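Local coordinates for protein benzoylformate Decarboxylase (Polynucleobacter necessarius, PDB 4K9Q) that probably catalyses the thiamine diphosphate- and magnesium-dependent decarboxylation of benzoylformate to benzaldehyde and carbon dioxide, at residues A[48-53]-A[67-72]; A[80-85]-A[121-126]; A[113-118]-A[153-158]; A[368-373]-A[405-410]. All coordinates share one frame; numbering follows the deposited sequence.

How the contacts relate
From the N terminus, contact 1 comes first, closing the short connection formed by the rest of helix 47-61 and the turn into strand 66-69. Contacts 2 and 3 then cross: 113-118 lies in the loop that contact 2 closes between 80-85 and 121-126, and its partner 153-158 comes after 121-126. They bind the long excursion after strand 93-98 to helix 79-88 and to strand 154-159. Contact 4 follows in series in the C-terminal cofactor-binding domain, where helix 403-417 lies on strand 368-372. Cys81 packs against Ala48 and Ala52, joining contacts 1 and 2. Pro405 rests on Ser49 and Ala52, so contacts 1 and 4 link the two thiamine-binding domains of one chain.

Contact 1: A[48-53]-A[67-72]; sequences ASVVAI and VNIHTG. With TPP (thiamine diphosphate), chain D.
Val50 and Val51 of helix 47-61 meet Val67 and Ile69 in a beta-alpha-beta crossover, where the helix runs back across the parallel sheet of the N-terminal thiamine-binding domain before strand 66-69 begins. The two short axes run nearly antiparallel, at 169°, and approach to 8.7 Å. Val50 does most of the touching through one methyl: CG1 stands 3.7 Å from Val67 CG1 and 3.8 Å from Ile69 CG2, thus bridging two strand residues on the same side of the sheet. Val51 adds a looser flank, its CG2 lying 4.1 Å from Val67 CG1. Branched residues suit both partners, since they favour the strand and give the helix short, stiff surfaces.

Past the strand end the chain reaches the cofactor. His70 CD2 lies 3.3 Å from C4' of the thiamine diphosphate pyrimidine, while the bridging C7' of the cofactor stands over one imidazole face and Thr71 CG2 lies over the other, 3.5 Å above the plane. With CG anti to the backbone N (chi1 179°), the ring is extended toward the cofactor, and Glu28 holds ND1 by a hydrogen bond. Were His70 replaced by an alanine, the pyrimidine would probably lose this neighbour and Glu28 its imidazole partner. The same cofactor is hydrogen-bonded to Ser375, Ser431 and Gly460 of the second subunit. A hydrophobic helix-sheet layer leading into a cofactor cleft shared by two subunits is typical of the thiamine diphosphate enzyme fold.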
loop_
_atom_site.group_PDB
_atom_site.type_symbol
_atom_site.label_atom_id
_atom_site.label_comp_id
_atom_site.label_asym_id
_atom_site.label_seq_id
_atom_site.Cartn_x
_atom_site.Cartn_y
_atom_site.Cartn_z
ATOM N N ALA A 48 -6.767 -12.210 18.532
ATOM C CA ALA A 48 -5.386 -12.672 18.604
ATOM C C ALA A 48 -5.392 -14.169 18.925
ATOM O O ALA A 48 -4.629 -14.942 18.340
ATOM C CB ALA A 48 -4.595 -11.889 19.654
ATOM N N SER A 49 -6.263 -14.582 19.851
ATOM C CA SER A 49 -6.345 -16.002 20.199
ATOM C C SER A 49 -6.889 -16.822 19.028
ATOM O O SER A 49 -6.414 -17.926 18.773
ATOM C CB SER A 49 -7.189 -16.223 21.457
ATOM O OG SER A 49 -6.455 -15.852 22.621
ATOM N N VAL A 50 -7.881 -16.285 18.322
ATOM C CA VAL A 50 -8.443 -16.968 17.155
ATOM C C VAL A 50 -7.344 -17.368 16.162
ATOM O O VAL A 50 -7.234 -18.531 15.762
ATOM C CB VAL A 50 -9.465 -16.080 16.431
ATOM C CG1 VAL A 50 -9.875 -16.717 15.104
ATOM C CG2 VAL A 50 -10.698 -15.834 17.328
ATOM N N VAL A 51 -6.516 -16.400 15.788
ATOM C CA VAL A 51 -5.468 -16.645 14.805
ATOM C C VAL A 51 -4.411 -17.613 15.350
ATOM O O VAL A 51 -4.000 -18.545 14.656
ATOM C CB VAL A 51 -4.835 -15.328 14.341
ATOM C CG1 VAL A 51 -3.584 -15.591 13.480
ATOM C CG2 VAL A 51 -5.863 -14.530 13.541
ATOM N N ALA A 52 -3.984 -17.411 16.592
ATOM C CA ALA A 52 -2.947 -18.285 17.155
ATOM C C ALA A 52 -3.408 -19.743 17.345
ATOM O O ALA A 52 -2.639 -20.675 17.135
ATOM C CB ALA A 52 -2.393 -17.699 18.461
ATOM N N ILE A 53 -4.657 -19.934 17.755
ATOM C CA ILE A 53 -5.234 -21.279 17.857
ATOM C C ILE A 53 -5.205 -21.952 16.478
ATOM O O ILE A 53 -4.772 -23.106 16.328
ATOM C CB ILE A 53 -6.670 -21.207 18.401
ATOM C CG1 ILE A 53 -6.646 -20.766 19.868
ATOM C CG2 ILE A 53 -7.374 -22.562 18.275
ATOM C CD1 ILE A 53 -8.040 -20.437 20.423
ATOM N N VAL A 67 -9.670 -19.114 9.501
ATOM C CA VAL A 67 -9.958 -18.140 10.539
ATOM C C VAL A 67 -11.148 -17.319 10.032
ATOM O O VAL A 67 -11.170 -16.899 8.881
ATOM C CB VAL A 67 -8.729 -17.226 10.786
ATOM C CG1 VAL A 67 -9.122 -15.961 11.553
ATOM C CG2 VAL A 67 -7.637 -17.996 11.532
ATOM N N ASN A 68 -12.156 -17.116 10.871
ATOM C CA ASN A 68 -13.303 -16.295 10.488
ATOM C C ASN A 68 -13.492 -15.228 11.556
ATOM O O ASN A 68 -13.855 -15.538 12.695
ATOM C CB ASN A 68 -14.562 -17.155 10.341
ATOM C CG ASN A 68 -15.747 -16.382 9.776
ATOM O OD1 ASN A 68 -16.829 -16.374 10.370
ATOM N ND2 ASN A 68 -15.556 -15.743 8.622
ATOM N N ILE A 69 -13.216 -13.978 11.195
ATOM C CA ILE A 69 -13.307 -12.882 12.147
ATOM C C ILE A 69 -14.117 -11.718 11.591
ATOM O O ILE A 69 -14.519 -11.725 10.421
ATOM C CB ILE A 69 -11.914 -12.439 12.630
ATOM C CG1 ILE A 69 -11.048 -11.973 11.451
ATOM C CG2 ILE A 69 -11.229 -13.577 13.399
ATOM C CD1 ILE A 69 -9.583 -11.761 11.841
ATOM N N HIS A 70 -14.362 -10.728 12.439
ATOM C CA HIS A 70 -15.393 -9.740 12.160
ATOM C C HIS A 70 -14.831 -8.463 11.559
ATOM O O HIS A 70 -14.369 -7.586 12.279
ATOM C CB HIS A 70 -16.149 -9.396 13.438
ATOM C CG HIS A 70 -17.222 -8.367 13.248
ATOM N ND1 HIS A 70 -18.261 -8.529 12.355
ATOM C CD2 HIS A 70 -17.419 -7.168 13.844
ATOM C CE1 HIS A 70 -19.056 -7.474 12.415
ATOM N NE2 HIS A 70 -18.571 -6.639 13.319
ATOM N N THR A 71 -14.914 -8.363 10.236
ATOM C CA THR A 71 -14.550 -7.155 9.499
ATOM C C THR A 71 -13.213 -6.526 9.959
ATOM O O THR A 71 -12.287 -7.248 10.345
ATOM C CB THR A 71 -15.765 -6.177 9.417
ATOM O OG1 THR A 71 -15.467 -5.077 8.545
ATOM C CG2 THR A 71 -16.201 -5.662 10.799
ATOM N N GLY A 72 -13.078 -5.208 9.859
ATOM C CA GLY A 72 -11.812 -4.554 10.169
ATOM C C GLY A 72 -11.489 -4.591 11.651
ATOM O O GLY A 72 -10.319 -4.618 12.042
HETATM N "N1'" TPP D . -15.120 -8.646 17.475
HETATM C "C2'" TPP D . -14.833 -7.294 17.581
HETATM C CM2 TPP D . -13.434 -6.834 17.867
HETATM N "N3'" TPP D . -15.823 -6.344 17.408
HETATM C "C4'" TPP D . -17.109 -6.740 17.136
HETATM N "N4'" TPP D . -18.055 -5.820 16.956
HETATM C "C5'" TPP D . -17.416 -8.099 17.064
HETATM C "C6'" TPP D . -16.417 -9.060 17.216
HETATM C "C7'" TPP D . -18.827 -8.534 16.764
HETATM N N3 TPP D . -19.814 -8.346 17.818
HETATM C C2 TPP D . -20.737 -7.314 17.860
HETATM S S1 TPP D . -21.733 -7.370 19.123
HETATM C C5 TPP D . -21.033 -8.722 19.664
HETATM C C4 TPP D . -19.991 -9.190 18.869
HETATM C CM4 TPP D . -19.163 -10.423 19.134
HETATM C C6 TPP D . -21.612 -9.317 20.917
HETATM C C7 TPP D . -21.522 -8.439 22.155
HETATM O O7 TPP D . -21.876 -9.285 23.225
HETATM P PA TPP D . -21.995 -8.734 24.731
HETATM O O1A TPP D . -20.851 -7.799 24.998
HETATM O O2A TPP D . -22.006 -9.873 25.700
HETATM O O3A TPP D . -23.316 -7.818 24.709
HETATM P PB TPP D . -24.853 -8.282 24.611
HETATM O O1B TPP D . -25.233 -8.179 23.170
HETATM O O2B TPP D . -25.636 -7.299 25.453
HETATM O O3B TPP D . -25.023 -9.693 25.077
#

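Contact 2: A[80-85]-A[121-126]; sequences GCLLTA and PWVKWS
Leu83 covers one face of the Trp122 indole with its CG. That atom stands 3.5 Å from the centroid of the six-membered ring and only 9° off the ring normal, a CH-pi contact over the face. The two side chains lie side by side and point the same way; Leu83 CG, anti to its own backbone N (chi1 -179°), carries CD1 along the indole until that methyl is 3.6 Å from Trp122 CZ2. On the opposite face Pro121 CG sits 3.6 Å above the plane, offset toward the rim. The indole is sandwiched between a leucine from helix 79-88 and its own preceding proline.

The preceding helix residue, Leu82, reaches the carbonyl of the tryptophan and the side chain of Val123. The Leu82 and Val123 side chains meet obliquely, CD2 3.9 Å from Val123 CG1, and Leu82 CG comes within 3.8 Å of Trp122 O, a buried carbonyl that has no polar partner in the model. Met118 of the second subunit packs on Trp122, and Gly72 of that subunit on Leu83, placing the pair at a subunit interface.

A serine in place of Trp122 would probably strip Leu83 and Pro121 of their shared surface and open a gap facing the neighbouring subunit. The contact is almost wholly dispersive: aliphatic C-H groups on an aromatic face fix the loop to the helix, at the price of one carbonyl without compensation.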
loop_
_atom_site.group_PDB
_atom_site.type_symbol
_atom_site.label_atom_id
_atom_site.label_comp_id
_atom_site.label_asym_id
_atom_site.label_seq_id
_atom_site.Cartn_x
_atom_site.Cartn_y
_atom_site.Cartn_z
ATOM N N GLY A 80 -1.220 -8.794 15.210
ATOM C CA GLY A 80 0.022 -9.244 15.823
ATOM C C GLY A 80 0.215 -10.743 15.613
ATOM O O GLY A 80 1.283 -11.210 15.214
ATOM N N CYS A 81 -0.828 -11.516 15.868
ATOM C CA CYS A 81 -0.728 -12.944 15.632
ATOM C C CYS A 81 -0.676 -13.293 14.138
ATOM O O CYS A 81 -0.123 -14.314 13.767
ATOM C CB CYS A 81 -1.824 -13.701 16.381
ATOM S SG CYS A 81 -1.406 -13.812 18.145
ATOM N N LEU A 82 -1.216 -12.434 13.283
ATOM C CA LEU A 82 -1.114 -12.676 11.849
ATOM C C LEU A 82 0.340 -12.479 11.385
ATOM O O LEU A 82 0.869 -13.281 10.629
ATOM C CB LEU A 82 -2.081 -11.775 11.083
ATOM C CG LEU A 82 -2.064 -11.955 9.564
ATOM C CD1 LEU A 82 -2.243 -13.416 9.193
ATOM C CD2 LEU A 82 -3.171 -11.106 8.943
ATOM N N LEU A 83 0.990 -11.416 11.861
ATOM C CA LEU A 83 2.419 -11.237 11.622
ATOM C C LEU A 83 3.145 -12.526 12.007
ATOM O O LEU A 83 3.978 -13.041 11.262
ATOM C CB LEU A 83 2.941 -10.040 12.435
ATOM C CG LEU A 83 4.406 -9.596 12.361
ATOM C CD1 LEU A 83 4.562 -8.180 12.908
ATOM C CD2 LEU A 83 5.310 -10.546 13.138
ATOM N N THR A 84 2.810 -13.076 13.169
ATOM C CA THR A 84 3.493 -14.272 13.638
ATOM C C THR A 84 3.199 -15.491 12.749
ATOM O O THR A 84 4.106 -16.264 12.424
ATOM C CB THR A 84 3.152 -14.539 15.103
ATOM O OG1 THR A 84 3.607 -13.426 15.891
ATOM C CG2 THR A 84 3.803 -15.838 15.589
ATOM N N ALA A 85 1.944 -15.654 12.335
ATOM C CA ALA A 85 1.604 -16.746 11.408
ATOM C C ALA A 85 2.407 -16.631 10.107
ATOM O O ALA A 85 2.867 -17.629 9.551
ATOM C CB ALA A 85 0.113 -16.746 11.109
ATOM N N PRO A 121 1.854 -5.672 5.613
ATOM C CA PRO A 121 2.583 -6.556 4.695
ATOM C C PRO A 121 2.642 -8.006 5.173
ATOM O O PRO A 121 3.631 -8.686 4.899
ATOM C CB PRO A 121 3.996 -5.972 4.748
ATOM C CG PRO A 121 4.125 -5.541 6.193
ATOM C CD PRO A 121 2.759 -5.021 6.579
ATOM N N TRP A 122 1.617 -8.475 5.873
ATOM C CA TRP A 122 1.722 -9.761 6.558
ATOM C C TRP A 122 0.847 -10.887 6.010
ATOM O O TRP A 122 0.477 -11.804 6.741
ATOM C CB TRP A 122 1.502 -9.568 8.054
ATOM C CG TRP A 122 2.517 -8.619 8.629
ATOM C CD1 TRP A 122 2.298 -7.350 9.082
ATOM C CD2 TRP A 122 3.919 -8.864 8.776
ATOM N NE1 TRP A 122 3.479 -6.797 9.523
ATOM C CE2 TRP A 122 4.489 -7.704 9.339
ATOM C CE3 TRP A 122 4.747 -9.953 8.482
ATOM C CZ2 TRP A 122 5.853 -7.608 9.637
ATOM C CZ3 TRP A 122 6.102 -9.856 8.767
ATOM C CH2 TRP A 122 6.638 -8.693 9.345
ATOM N N VAL A 123 0.555 -10.826 4.714
ATOM C CA VAL A 123 -0.107 -11.928 4.017
ATOM C C VAL A 123 0.522 -12.132 2.638
ATOM O O VAL A 123 1.101 -11.210 2.059
ATOM C CB VAL A 123 -1.632 -11.711 3.872
ATOM C CG1 VAL A 123 -2.311 -11.827 5.229
ATOM C CG2 VAL A 123 -1.943 -10.359 3.237
ATOM N N LYS A 124 0.410 -13.346 2.114
ATOM C CA LYS A 124 0.922 -13.635 0.775
ATOM C C LYS A 124 0.016 -13.056 -0.315
ATOM O O LYS A 124 0.457 -12.811 -1.450
ATOM C CB LYS A 124 1.075 -15.143 0.578
ATOM C CG LYS A 124 2.132 -15.776 1.479
ATOM C CD LYS A 124 2.277 -17.257 1.185
ATOM C CE LYS A 124 2.798 -17.507 -0.234
ATOM N NZ LYS A 124 3.085 -18.950 -0.446
ATOM N N TRP A 125 -1.241 -12.827 0.047
ATOM C CA TRP A 125 -2.266 -12.380 -0.882
ATOM C C TRP A 125 -3.436 -11.862 -0.063
ATOM O O TRP A 125 -3.771 -12.428 0.981
ATOM C CB TRP A 125 -2.726 -13.540 -1.767
ATOM C CG TRP A 125 -3.740 -13.168 -2.843
ATOM C CD1 TRP A 125 -3.626 -12.182 -3.782
ATOM C CD2 TRP A 125 -4.997 -13.816 -3.093
ATOM N NE1 TRP A 125 -4.745 -12.166 -4.591
ATOM C CE2 TRP A 125 -5.597 -13.161 -4.193
ATOM C CE3 TRP A 125 -5.676 -14.877 -2.484
ATOM C CZ2 TRP A 125 -6.847 -13.530 -4.694
ATOM C CZ3 TRP A 125 -6.911 -15.249 -2.987
ATOM C CH2 TRP A 125 -7.483 -14.578 -4.085
ATOM N N SER A 126 -4.051 -10.788 -0.542
ATOM C CA SER A 126 -5.241 -10.244 0.103
ATOM C C SER A 126 -6.219 -9.816 -0.981
ATOM O O SER A 126 -5.843 -9.208 -1.987
ATOM C CB SER A 126 -4.881 -9.069 1.015
ATOM O OG SER A 126 -4.244 -8.044 0.281
#

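Contact 3: A[113-118]-A[153-158]; sequences IEAINM and PVFLSL
The Phe155 ring is approached obliquely by Ala115 O, which lies 3.7 Å from CE2, while one face of the ring is overlain by the backbone N of Ser157, 4.0 Å above the plane and offset toward the rim. Phe155 CG stands anti to the backbone N (chi1 173°), which carries the ring out from the sheet toward the loop. The Ala115 methyl adds only a loose touch to CE2.

That methyl sits closer to the next residue on the same side of the strand: Ala115 CB is 3.6 Å from Ser157 OG. The hydroxyl is hydrogen-bonded to Glu128, so the methyl packs beside a satisfied polar group. A small residue suits this point, where the loop backbone comes close to strand 154-159.

Next to it the loop is tied by its own bonds. Ala115 O accepts from Met118 N at 3.2 Å, and Asn117 ND2 donates to Glu114 OE1 at 3.2 Å with an N-H...O angle of 163°. The acceptor lies in the amide plane of Asn117, but the oxygen is met from above the carboxylate plane, 63° out of it. Glu114 also forms a salt bridge with Lys120 of the third subunit, and Asn117 bonds to Asn117 of that subunit. Weak carbon contacts thus seat the loop on the sheet, helped by a hydrogen bond between Ile116 O and Ser126 OG, while its polar side chains both brace the loop and reach the third subunit.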
loop_
_atom_site.group_PDB
_atom_site.type_symbol
_atom_site.label_atom_id
_atom_site.label_comp_id
_atom_site.label_asym_id
_atom_site.label_seq_id
_atom_site.Cartn_x
_atom_site.Cartn_y
_atom_site.Cartn_z
ATOM N N ILE A 113 -12.755 -0.797 5.449
ATOM C CA ILE A 113 -12.401 0.144 4.385
ATOM C C ILE A 113 -11.024 -0.187 3.812
ATOM O O ILE A 113 -10.083 -0.399 4.572
ATOM C CB ILE A 113 -12.468 1.593 4.905
ATOM C CG1 ILE A 113 -13.894 1.917 5.370
ATOM C CG2 ILE A 113 -12.002 2.576 3.832
ATOM C CD1 ILE A 113 -14.021 3.182 6.200
ATOM N N GLU A 114 -10.911 -0.239 2.480
ATOM C CA GLU A 114 -9.681 -0.707 1.835
ATOM C C GLU A 114 -9.194 -1.998 2.488
ATOM O O GLU A 114 -8.022 -2.119 2.865
ATOM C CB GLU A 114 -8.566 0.346 1.897
ATOM C CG GLU A 114 -8.792 1.553 1.028
ATOM C CD GLU A 114 -7.501 2.100 0.405
ATOM O OE1 GLU A 114 -6.397 1.930 0.985
ATOM O OE2 GLU A 114 -7.595 2.708 -0.685
ATOM N N ALA A 115 -10.095 -2.967 2.602
ATOM C CA ALA A 115 -9.801 -4.208 3.305
ATOM C C ALA A 115 -8.517 -4.880 2.843
ATOM O O ALA A 115 -7.772 -5.413 3.660
ATOM C CB ALA A 115 -10.975 -5.174 3.198
ATOM N N ILE A 116 -8.237 -4.868 1.542
ATOM C CA ILE A 116 -7.078 -5.628 1.075
ATOM C C ILE A 116 -5.764 -5.053 1.586
ATOM O O ILE A 116 -4.747 -5.755 1.627
ATOM C CB ILE A 116 -7.021 -5.766 -0.460
ATOM C CG1 ILE A 116 -6.811 -4.402 -1.124
ATOM C CG2 ILE A 116 -8.283 -6.458 -0.978
ATOM C CD1 ILE A 116 -6.522 -4.467 -2.632
ATOM N N ASN A 117 -5.769 -3.780 1.961
ATOM C CA ASN A 117 -4.542 -3.157 2.437
ATOM C C ASN A 117 -4.283 -3.295 3.926
ATOM O O ASN A 117 -3.143 -3.178 4.365
ATOM C CB ASN A 117 -4.465 -1.696 2.004
ATOM C CG ASN A 117 -4.185 -1.564 0.520
ATOM O OD1 ASN A 117 -3.576 -2.453 -0.066
ATOM N ND2 ASN A 117 -4.631 -0.470 -0.094
ATOM N N MET A 118 -5.330 -3.569 4.698
ATOM C CA MET A 118 -5.154 -3.678 6.144
ATOM C C MET A 118 -4.124 -4.732 6.605
ATOM O O MET A 118 -3.257 -4.417 7.410
ATOM C CB MET A 118 -6.497 -3.876 6.851
ATOM C CG MET A 118 -6.366 -3.707 8.361
ATOM S SD MET A 118 -7.927 -3.693 9.222
ATOM C CE MET A 118 -7.346 -3.355 10.899
ATOM N N PRO A 153 0.095 -17.184 5.329
ATOM C CA PRO A 153 -1.326 -16.840 5.403
ATOM C C PRO A 153 -1.791 -15.939 4.268
ATOM O O PRO A 153 -1.008 -15.174 3.694
ATOM C CB PRO A 153 -1.436 -16.101 6.747
ATOM C CG PRO A 153 -0.095 -15.484 6.932
ATOM C CD PRO A 153 0.893 -16.477 6.350
ATOM N N VAL A 154 -3.074 -16.044 3.956
ATOM C CA VAL A 154 -3.724 -15.203 2.955
ATOM C C VAL A 154 -5.012 -14.631 3.557
ATOM O O VAL A 154 -5.511 -15.131 4.573
ATOM C CB VAL A 154 -4.060 -16.002 1.683
ATOM C CG1 VAL A 154 -2.793 -16.520 1.021
ATOM C CG2 VAL A 154 -4.979 -17.165 2.026
ATOM N N PHE A 155 -5.543 -13.574 2.941
ATOM C CA PHE A 155 -6.710 -12.894 3.499
ATOM C C PHE A 155 -7.797 -12.685 2.453
ATOM O O PHE A 155 -7.525 -12.165 1.363
ATOM C CB PHE A 155 -6.320 -11.537 4.092
ATOM C CG PHE A 155 -7.501 -10.708 4.523
ATOM C CD1 PHE A 155 -8.252 -11.082 5.629
ATOM C CD2 PHE A 155 -7.877 -9.575 3.816
ATOM C CE1 PHE A 155 -9.353 -10.330 6.039
ATOM C CE2 PHE A 155 -8.981 -8.813 4.230
ATOM C CZ PHE A 155 -9.723 -9.204 5.330
ATOM N N LEU A 156 -9.025 -13.094 2.790
ATOM C CA LEU A 156 -10.203 -12.807 1.963
ATOM C C LEU A 156 -11.210 -11.966 2.742
ATOM O O LEU A 156 -11.554 -12.301 3.882
ATOM C CB LEU A 156 -10.898 -14.106 1.539
ATOM C CG LEU A 156 -10.118 -15.079 0.653
ATOM C CD1 LEU A 156 -10.949 -16.333 0.419
ATOM C CD2 LEU A 156 -9.758 -14.407 -0.662
ATOM N N SER A 157 -11.678 -10.892 2.117
ATOM C CA SER A 157 -12.734 -10.045 2.638
ATOM C C SER A 157 -14.010 -10.406 1.891
ATOM O O SER A 157 -14.062 -10.305 0.662
ATOM C CB SER A 157 -12.369 -8.578 2.392
ATOM O OG SER A 157 -13.429 -7.719 2.759
ATOM N N LEU A 158 -15.042 -10.810 2.629
ATOM C CA LEU A 158 -16.215 -11.455 2.044
ATOM C C LEU A 158 -17.525 -10.737 2.400
ATOM O O LEU A 158 -18.052 -10.892 3.496
ATOM C CB LEU A 158 -16.244 -12.928 2.486
ATOM C CG LEU A 158 -14.969 -13.690 2.059
ATOM C CD1 LEU A 158 -14.762 -14.939 2.852
ATOM C CD2 LEU A 158 -14.980 -13.990 0.569
#

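Contact 4: A[368-373]-A[405-410]; sequences VLVEEC and PAAVGL
Val370 and Leu410 meet at an oblique angle, each offering one methyl: Val370 CG2 is 3.6 Å from Leu410 CD1, the closest contact between 368-373 and 405-410. Leu410 has CG anti to its carbonyl carbon (chi1 -72°), a disposition that brings CD1 over the strand. There CD1 also comes near Val368 CG1, at 4.4 Å, so the leucine spans two valines facing the helix. One turn earlier Ala407 presents only CB, 4.4 Å from Val370 CG2; its small size lets the helix settle near the sheet. The axes run almost antiparallel, 167° apart: the helix belongs to the crossover from strand 392-393 to strand 423-428 and packs on 368-372, the strand between them.

Beyond the apolar patch the strand turns toward the cofactor. Cys373, which contacts thiamine diphosphate, gives its backbone N to Glu371 OE1 at 2.8 Å; the oxygen is met on its anti side, 16° out of the carboxylate plane. Glu372 accepts bonds from the backbone N of Gly401 and Asp403, tying down the start of helix 403-417. The side-chain contact between the two segments is thus apolar, while carboxylates shape the polar strand end that leads into the cofactor pocket.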
loop_
_atom_site.group_PDB
_atom_site.type_symbol
_atom_site.label_atom_id
_atom_site.label_comp_id
_atom_site.label_asym_id
_atom_site.label_seq_id
_atom_site.Cartn_x
_atom_site.Cartn_y
_atom_site.Cartn_z
ATOM N N VAL A 368 3.900 -32.596 24.205
ATOM C CA VAL A 368 4.212 -31.459 23.345
ATOM C C VAL A 368 4.651 -30.357 24.295
ATOM O O VAL A 368 4.030 -30.165 25.337
ATOM C CB VAL A 368 2.988 -31.018 22.534
ATOM C CG1 VAL A 368 3.274 -29.707 21.807
ATOM C CG2 VAL A 368 2.593 -32.111 21.531
ATOM N N LEU A 369 5.745 -29.671 23.968
ATOM C CA LEU A 369 6.271 -28.616 24.829
ATOM C C LEU A 369 6.204 -27.288 24.088
ATOM O O LEU A 369 6.708 -27.174 22.972
ATOM C CB LEU A 369 7.724 -28.908 25.219
ATOM C CG LEU A 369 8.314 -27.874 26.184
ATOM C CD1 LEU A 369 7.642 -27.977 27.526
ATOM C CD2 LEU A 369 9.824 -28.072 26.335
ATOM N N VAL A 370 5.574 -26.296 24.709
ATOM C CA VAL A 370 5.451 -24.952 24.140
ATOM C C VAL A 370 6.070 -23.965 25.125
ATOM O O VAL A 370 5.995 -24.174 26.332
ATOM C CB VAL A 370 3.968 -24.613 23.928
ATOM C CG1 VAL A 370 3.799 -23.194 23.382
ATOM C CG2 VAL A 370 3.333 -25.631 22.970
ATOM N N GLU A 371 6.711 -22.912 24.632
ATOM C CA GLU A 371 7.366 -21.973 25.541
ATOM C C GLU A 371 7.180 -20.511 25.132
ATOM O O GLU A 371 7.329 -20.148 23.964
ATOM C CB GLU A 371 8.855 -22.317 25.702
ATOM C CG GLU A 371 9.714 -21.245 26.385
ATOM C CD GLU A 371 10.164 -20.146 25.428
ATOM O OE1 GLU A 371 10.031 -18.959 25.794
ATOM O OE2 GLU A 371 10.653 -20.451 24.303
ATOM N N GLU A 372 6.837 -19.686 26.113
ATOM C CA GLU A 372 6.814 -18.234 25.964
ATOM C C GLU A 372 7.101 -17.653 27.340
ATOM O O GLU A 372 6.223 -17.094 27.993
ATOM C CB GLU A 372 5.466 -17.747 25.427
ATOM C CG GLU A 372 5.459 -16.277 24.992
ATOM C CD GLU A 372 4.160 -15.873 24.324
ATOM O OE1 GLU A 372 3.883 -16.329 23.189
ATOM O OE2 GLU A 372 3.403 -15.102 24.939
ATOM N N CYS A 373 8.342 -17.833 27.775
ATOM C CA CYS A 373 8.816 -17.342 29.065
ATOM C C CYS A 373 10.242 -16.903 28.792
ATOM O O CYS A 373 11.196 -17.653 29.015
ATOM C CB CYS A 373 8.781 -18.461 30.104
ATOM S SG CYS A 373 9.060 -17.862 31.780
ATOM N N PRO A 405 -2.552 -19.245 23.284
ATOM C CA PRO A 405 -3.567 -19.823 22.394
ATOM C C PRO A 405 -3.013 -20.870 21.409
ATOM O O PRO A 405 -3.722 -21.831 21.082
ATOM C CB PRO A 405 -4.161 -18.601 21.675
ATOM C CG PRO A 405 -3.133 -17.509 21.837
ATOM C CD PRO A 405 -2.435 -17.779 23.139
ATOM N N ALA A 406 -1.772 -20.731 20.958
ATOM C CA ALA A 406 -1.251 -21.727 20.016
ATOM C C ALA A 406 -1.224 -23.123 20.651
ATOM O O ALA A 406 -1.469 -24.131 19.969
ATOM C CB ALA A 406 0.131 -21.338 19.491
ATOM N N ALA A 407 -0.949 -23.172 21.954
ATOM C CA ALA A 407 -0.968 -24.424 22.705
ATOM C C ALA A 407 -2.319 -25.115 22.589
ATOM O O ALA A 407 -2.386 -26.338 22.442
ATOM C CB ALA A 407 -0.632 -24.177 24.169
ATOM N N VAL A 408 -3.392 -24.331 22.672
ATOM C CA VAL A 408 -4.736 -24.880 22.510
ATOM C C VAL A 408 -4.893 -25.473 21.115
ATOM O O VAL A 408 -5.480 -26.537 20.948
ATOM C CB VAL A 408 -5.842 -23.829 22.779
ATOM C CG1 VAL A 408 -7.212 -24.387 22.417
ATOM C CG2 VAL A 408 -5.816 -23.375 24.242
ATOM N N GLY A 409 -4.371 -24.780 20.108
ATOM C CA GLY A 409 -4.460 -25.280 18.747
ATOM C C GLY A 409 -3.670 -26.569 18.562
ATOM O O GLY A 409 -4.123 -27.493 17.879
ATOM N N LEU A 410 -2.481 -26.629 19.161
ATOM C CA LEU A 410 -1.649 -27.832 19.110
ATOM C C LEU A 410 -2.383 -28.993 19.788
ATOM O O LEU A 410 -2.380 -30.119 19.285
ATOM C CB LEU A 410 -0.275 -27.588 19.767
ATOM C CG LEU A 410 0.655 -26.680 18.937
ATOM C CD1 LEU A 410 1.798 -26.094 19.774
ATOM C CD2 LEU A 410 1.188 -27.433 17.709
#